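Local coordinates for mobilization protein A (PDB 2NS6) that nicks one plasmid DNA strand at the origin of transfer, as the relaxase that readies the strand for conjugative transfer, at residues E81-F94 with A171-H185. Residues are numbered along the deposited sequence; the frame is centred on the assembly and turned at random.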
# COMPACT_ATOMS: atom_id res chain seq x y z
N GLU A 81 -4.39 -9.21 20.52
CA GLU A 81 -4.80 -8.58 21.77
C GLU A 81 -5.38 -7.19 21.54
O GLU A 81 -6.25 -6.74 22.28
CB GLU A 81 -3.61 -8.46 22.73
CG GLU A 81 -2.79 -9.74 22.93
CD GLU A 81 -1.44 -9.68 22.24
OE1 GLU A 81 -1.40 -9.60 20.99
OE2 GLU A 81 -0.40 -9.71 22.94
N LEU A 82 -4.87 -6.51 20.52
CA LEU A 82 -5.30 -5.15 20.19
C LEU A 82 -6.76 -5.10 19.75
O LEU A 82 -7.28 -6.04 19.16
CB LEU A 82 -4.39 -4.58 19.09
CG LEU A 82 -3.32 -3.53 19.44
CD1 LEU A 82 -2.68 -3.80 20.79
CD2 LEU A 82 -2.27 -3.49 18.33
N THR A 83 -7.44 -3.99 20.05
CA THR A 83 -8.83 -3.84 19.64
C THR A 83 -8.79 -3.44 18.17
O THR A 83 -7.73 -3.09 17.65
CB THR A 83 -9.56 -2.74 20.43
OG1 THR A 83 -9.01 -1.46 20.08
CG2 THR A 83 -9.41 -2.97 21.93
N LEU A 84 -9.94 -3.48 17.51
CA LEU A 84 -10.00 -3.12 16.11
C LEU A 84 -9.52 -1.68 15.88
O LEU A 84 -8.75 -1.42 14.96
CB LEU A 84 -11.42 -3.30 15.57
CG LEU A 84 -11.67 -2.80 14.15
CD1 LEU A 84 -10.69 -3.46 13.19
CD2 LEU A 84 -13.11 -3.08 13.74
N ASP A 85 -9.96 -0.75 16.73
CA ASP A 85 -9.53 0.64 16.58
C ASP A 85 -8.01 0.75 16.71
O ASP A 85 -7.36 1.49 15.98
CB ASP A 85 -10.19 1.54 17.63
CG ASP A 85 -11.68 1.67 17.42
OD1 ASP A 85 -12.16 1.39 16.29
OD2 ASP A 85 -12.39 2.07 18.38
N GLN A 86 -7.45 0.01 17.67
CA GLN A 86 -6.02 0.01 17.88
C GLN A 86 -5.31 -0.63 16.68
O GLN A 86 -4.22 -0.21 16.30
CB GLN A 86 -5.67 -0.72 19.19
CG GLN A 86 -6.03 0.10 20.45
CD GLN A 86 -5.97 -0.69 21.75
OE1 GLN A 86 -6.03 -0.10 22.84
NE2 GLN A 86 -5.86 -2.01 21.66
N GLN A 87 -5.93 -1.64 16.07
CA GLN A 87 -5.34 -2.27 14.91
C GLN A 87 -5.38 -1.29 13.74
O GLN A 87 -4.42 -1.18 12.97
CB GLN A 87 -6.07 -3.57 14.57
CG GLN A 87 -5.81 -4.68 15.59
CD GLN A 87 -6.61 -5.93 15.32
OE1 GLN A 87 -6.43 -6.95 15.99
NE2 GLN A 87 -7.51 -5.87 14.35
N LYS A 88 -6.50 -0.57 13.61
CA LYS A 88 -6.64 0.42 12.54
C LYS A 88 -5.57 1.51 12.65
O LYS A 88 -4.94 1.86 11.67
CB LYS A 88 -8.02 1.09 12.58
CG LYS A 88 -9.17 0.17 12.23
CD LYS A 88 -10.49 0.92 12.35
CE LYS A 88 -11.65 0.03 11.99
NZ LYS A 88 -12.94 0.77 11.96
N ALA A 89 -5.39 2.05 13.85
CA ALA A 89 -4.39 3.10 14.04
C ALA A 89 -3.00 2.58 13.73
O ALA A 89 -2.21 3.24 13.05
CB ALA A 89 -4.45 3.64 15.48
N LEU A 90 -2.68 1.38 14.22
CA LEU A 90 -1.36 0.78 13.99
C LEU A 90 -1.04 0.56 12.51
O LEU A 90 0.05 0.93 12.05
CB LEU A 90 -1.25 -0.56 14.74
CG LEU A 90 -0.00 -1.40 14.47
CD1 LEU A 90 1.25 -0.63 14.85
CD2 LEU A 90 -0.08 -2.70 15.27
N ALA A 91 -1.98 -0.02 11.77
CA ALA A 91 -1.80 -0.29 10.34
C ALA A 91 -1.60 1.01 9.56
O ALA A 91 -0.69 1.11 8.73
CB ALA A 91 -3.02 -1.04 9.78
N SER A 92 -2.45 2.00 9.84
CA SER A 92 -2.37 3.30 9.18
C SER A 92 -1.01 3.89 9.49
O SER A 92 -0.30 4.38 8.61
CB SER A 92 -3.44 4.26 9.70
OG SER A 92 -4.73 3.69 9.60
N GLU A 93 -0.66 3.85 10.77
CA GLU A 93 0.61 4.37 11.24
C GLU A 93 1.78 3.75 10.49
O GLU A 93 2.67 4.45 10.02
CB GLU A 93 0.76 4.12 12.74
CG GLU A 93 1.97 4.78 13.38
CD GLU A 93 2.27 4.22 14.77
OE1 GLU A 93 2.56 3.01 14.86
OE2 GLU A 93 2.20 4.98 15.75
N PHE A 94 1.77 2.42 10.35
CA PHE A 94 2.87 1.76 9.66
C PHE A 94 2.86 2.08 8.15
O PHE A 94 3.92 2.21 7.54
CB PHE A 94 2.82 0.25 9.92
CG PHE A 94 4.03 -0.50 9.39
CD1 PHE A 94 5.32 -0.20 9.84
CD2 PHE A 94 3.87 -1.51 8.45
CE1 PHE A 94 6.43 -0.90 9.34
CE2 PHE A 94 4.97 -2.21 7.96
CZ PHE A 94 6.25 -1.91 8.40
N ALA A 171 11.14 -2.32 11.61
CA ALA A 171 10.28 -1.16 11.75
C ALA A 171 8.89 -1.61 12.19
O ALA A 171 8.30 -1.03 13.11
CB ALA A 171 10.20 -0.40 10.43
N TRP A 172 8.37 -2.66 11.56
CA TRP A 172 7.05 -3.17 11.91
C TRP A 172 7.05 -3.61 13.37
O TRP A 172 6.12 -3.30 14.12
CB TRP A 172 6.68 -4.36 11.01
CG TRP A 172 5.40 -5.07 11.42
CD1 TRP A 172 5.25 -6.41 11.63
CD2 TRP A 172 4.12 -4.48 11.70
NE1 TRP A 172 3.97 -6.69 12.02
CE2 TRP A 172 3.25 -5.53 12.08
CE3 TRP A 172 3.63 -3.17 11.67
CZ2 TRP A 172 1.91 -5.31 12.42
CZ3 TRP A 172 2.29 -2.95 12.01
CH2 TRP A 172 1.45 -4.02 12.39
N ALA A 173 8.11 -4.31 13.78
CA ALA A 173 8.24 -4.79 15.16
C ALA A 173 8.16 -3.64 16.15
O ALA A 173 7.38 -3.68 17.10
CB ALA A 173 9.56 -5.53 15.32
N ASP A 174 8.97 -2.61 15.92
CA ASP A 174 9.03 -1.42 16.75
C ASP A 174 7.64 -0.78 16.84
O ASP A 174 7.25 -0.24 17.88
CB ASP A 174 10.05 -0.44 16.16
CG ASP A 174 10.07 0.93 16.85
OD1 ASP A 174 10.29 0.99 18.08
OD2 ASP A 174 9.87 1.94 16.14
N HIS A 175 6.88 -0.85 15.75
CA HIS A 175 5.54 -0.28 15.70
C HIS A 175 4.54 -1.13 16.47
O HIS A 175 3.84 -0.62 17.34
CB HIS A 175 5.10 -0.12 14.24
CG HIS A 175 5.61 1.13 13.59
ND1 HIS A 175 4.87 2.29 13.54
CD2 HIS A 175 6.81 1.42 13.03
CE1 HIS A 175 5.59 3.25 12.98
NE2 HIS A 175 6.77 2.75 12.66
N ALA A 176 4.48 -2.42 16.16
CA ALA A 176 3.56 -3.31 16.87
C ALA A 176 3.87 -3.29 18.37
O ALA A 176 2.97 -3.11 19.18
CB ALA A 176 3.67 -4.73 16.32
N ASN A 177 5.14 -3.47 18.73
CA ASN A 177 5.54 -3.46 20.13
C ASN A 177 5.10 -2.19 20.84
O ASN A 177 4.45 -2.24 21.88
CB ASN A 177 7.06 -3.62 20.24
CG ASN A 177 7.53 -5.00 19.82
OD1 ASN A 177 8.70 -5.20 19.49
ND2 ASN A 177 6.62 -5.96 19.83
N ARG A 178 5.44 -1.04 20.26
CA ARG A 178 5.06 0.24 20.84
C ARG A 178 3.55 0.28 21.08
O ARG A 178 3.10 0.66 22.17
CB ARG A 178 5.47 1.38 19.90
CG ARG A 178 5.19 2.76 20.46
CD ARG A 178 4.73 3.74 19.38
NE ARG A 178 3.46 3.33 18.77
CZ ARG A 178 3.35 2.54 17.71
NH1 ARG A 178 2.15 2.21 17.24
NH2 ARG A 178 4.44 2.08 17.10
N ALA A 179 2.77 -0.10 20.08
CA ALA A 179 1.31 -0.08 20.19
C ALA A 179 0.80 -0.99 21.30
O ALA A 179 -0.19 -0.69 21.97
CB ALA A 179 0.68 -0.51 18.86
N LEU A 180 1.48 -2.12 21.48
CA LEU A 180 1.11 -3.08 22.50
C LEU A 180 1.28 -2.53 23.91
O LEU A 180 0.35 -2.60 24.72
CB LEU A 180 1.93 -4.36 22.35
CG LEU A 180 1.43 -5.32 21.26
CD1 LEU A 180 2.42 -6.47 21.04
CD2 LEU A 180 0.07 -5.85 21.69
N GLU A 181 2.44 -1.97 24.20
CA GLU A 181 2.67 -1.45 25.54
C GLU A 181 1.76 -0.28 25.91
O GLU A 181 1.23 -0.24 27.02
CB GLU A 181 4.14 -1.06 25.76
CG GLU A 181 4.64 0.11 24.96
CD GLU A 181 5.95 0.67 25.52
OE1 GLU A 181 5.95 1.11 26.70
OE2 GLU A 181 6.97 0.67 24.79
N ARG A 182 1.56 0.67 25.00
CA ARG A 182 0.68 1.78 25.36
C ARG A 182 -0.78 1.34 25.35
O ARG A 182 -1.68 2.13 25.63
CB ARG A 182 0.87 2.98 24.43
CG ARG A 182 0.22 2.86 23.08
CD ARG A 182 -0.07 4.26 22.56
NE ARG A 182 -0.07 4.26 21.11
CZ ARG A 182 1.02 4.08 20.37
NH1 ARG A 182 2.19 3.88 20.95
NH2 ARG A 182 0.93 4.08 19.04
N ALA A 183 -1.01 0.08 25.03
CA ALA A 183 -2.37 -0.46 25.04
C ALA A 183 -2.55 -1.27 26.33
O ALA A 183 -3.60 -1.87 26.56
CB ALA A 183 -2.60 -1.36 23.82
N GLY A 184 -1.51 -1.28 27.16
CA GLY A 184 -1.56 -2.00 28.43
C GLY A 184 -0.84 -3.33 28.39
O GLY A 184 -0.19 -3.74 29.35
N HIS A 185 -0.96 -4.01 27.25
CA HIS A 185 -0.34 -5.31 27.04
C HIS A 185 1.18 -5.29 27.16
O HIS A 185 1.72 -4.26 27.63
CB HIS A 185 -0.76 -5.83 25.66
CG HIS A 185 -2.24 -5.82 25.45
ND1 HIS A 185 -3.10 -6.66 26.14
CD2 HIS A 185 -3.03 -5.01 24.70
CE1 HIS A 185 -4.34 -6.37 25.81
NE2 HIS A 185 -4.33 -5.37 24.95
OXT HIS A 185 1.81 -6.30 26.80
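Glu93 OE1 meets both His175 and Arg178. His175 ND1 donates to Glu93 OE1 at 2.8 Å, nearly in its own ring plane but from above the carboxylate plane, while Arg178 NH1 forms a salt bridge to the same oxygen, modelled doubtfully short. The carboxylate oxygens lie over one guanidinium face, offset toward its rim, with the planes 75° apart. Arg182 NH2 adds a long salt bridge to Glu93 OE2.

Beside this polar cluster, Phe94 turns its edge to the His175 face and takes Trp172 CE3 over its own face, 3.5 Å from Phe94 CG. Leu90, its CG anti to the backbone N (chi1 173°), enters as a knob among Trp172, His175, Ala176 and Ala179, the small alanines leaving it room. Farther along, the branched tips of Leu82 and Leu180 fill the apolar gap next to Ala183, and Glu81 CB makes a CH-pi contact over the His185 ring centre.

Helix 84-99 thus packs roughly antiparallel (150°) on helix 164-181, segment axes 10.2 Å apart, beside the five-stranded antiparallel sheet, whose Phe76 on strand 71-77 meets Phe94 and Trp172. A manganese ion lies about 3 Å from the His175 side chain; the Glu93 bond and Phe94's edge probably help to fix that ring's rotation, and the acid probably offsets nearby positive charge.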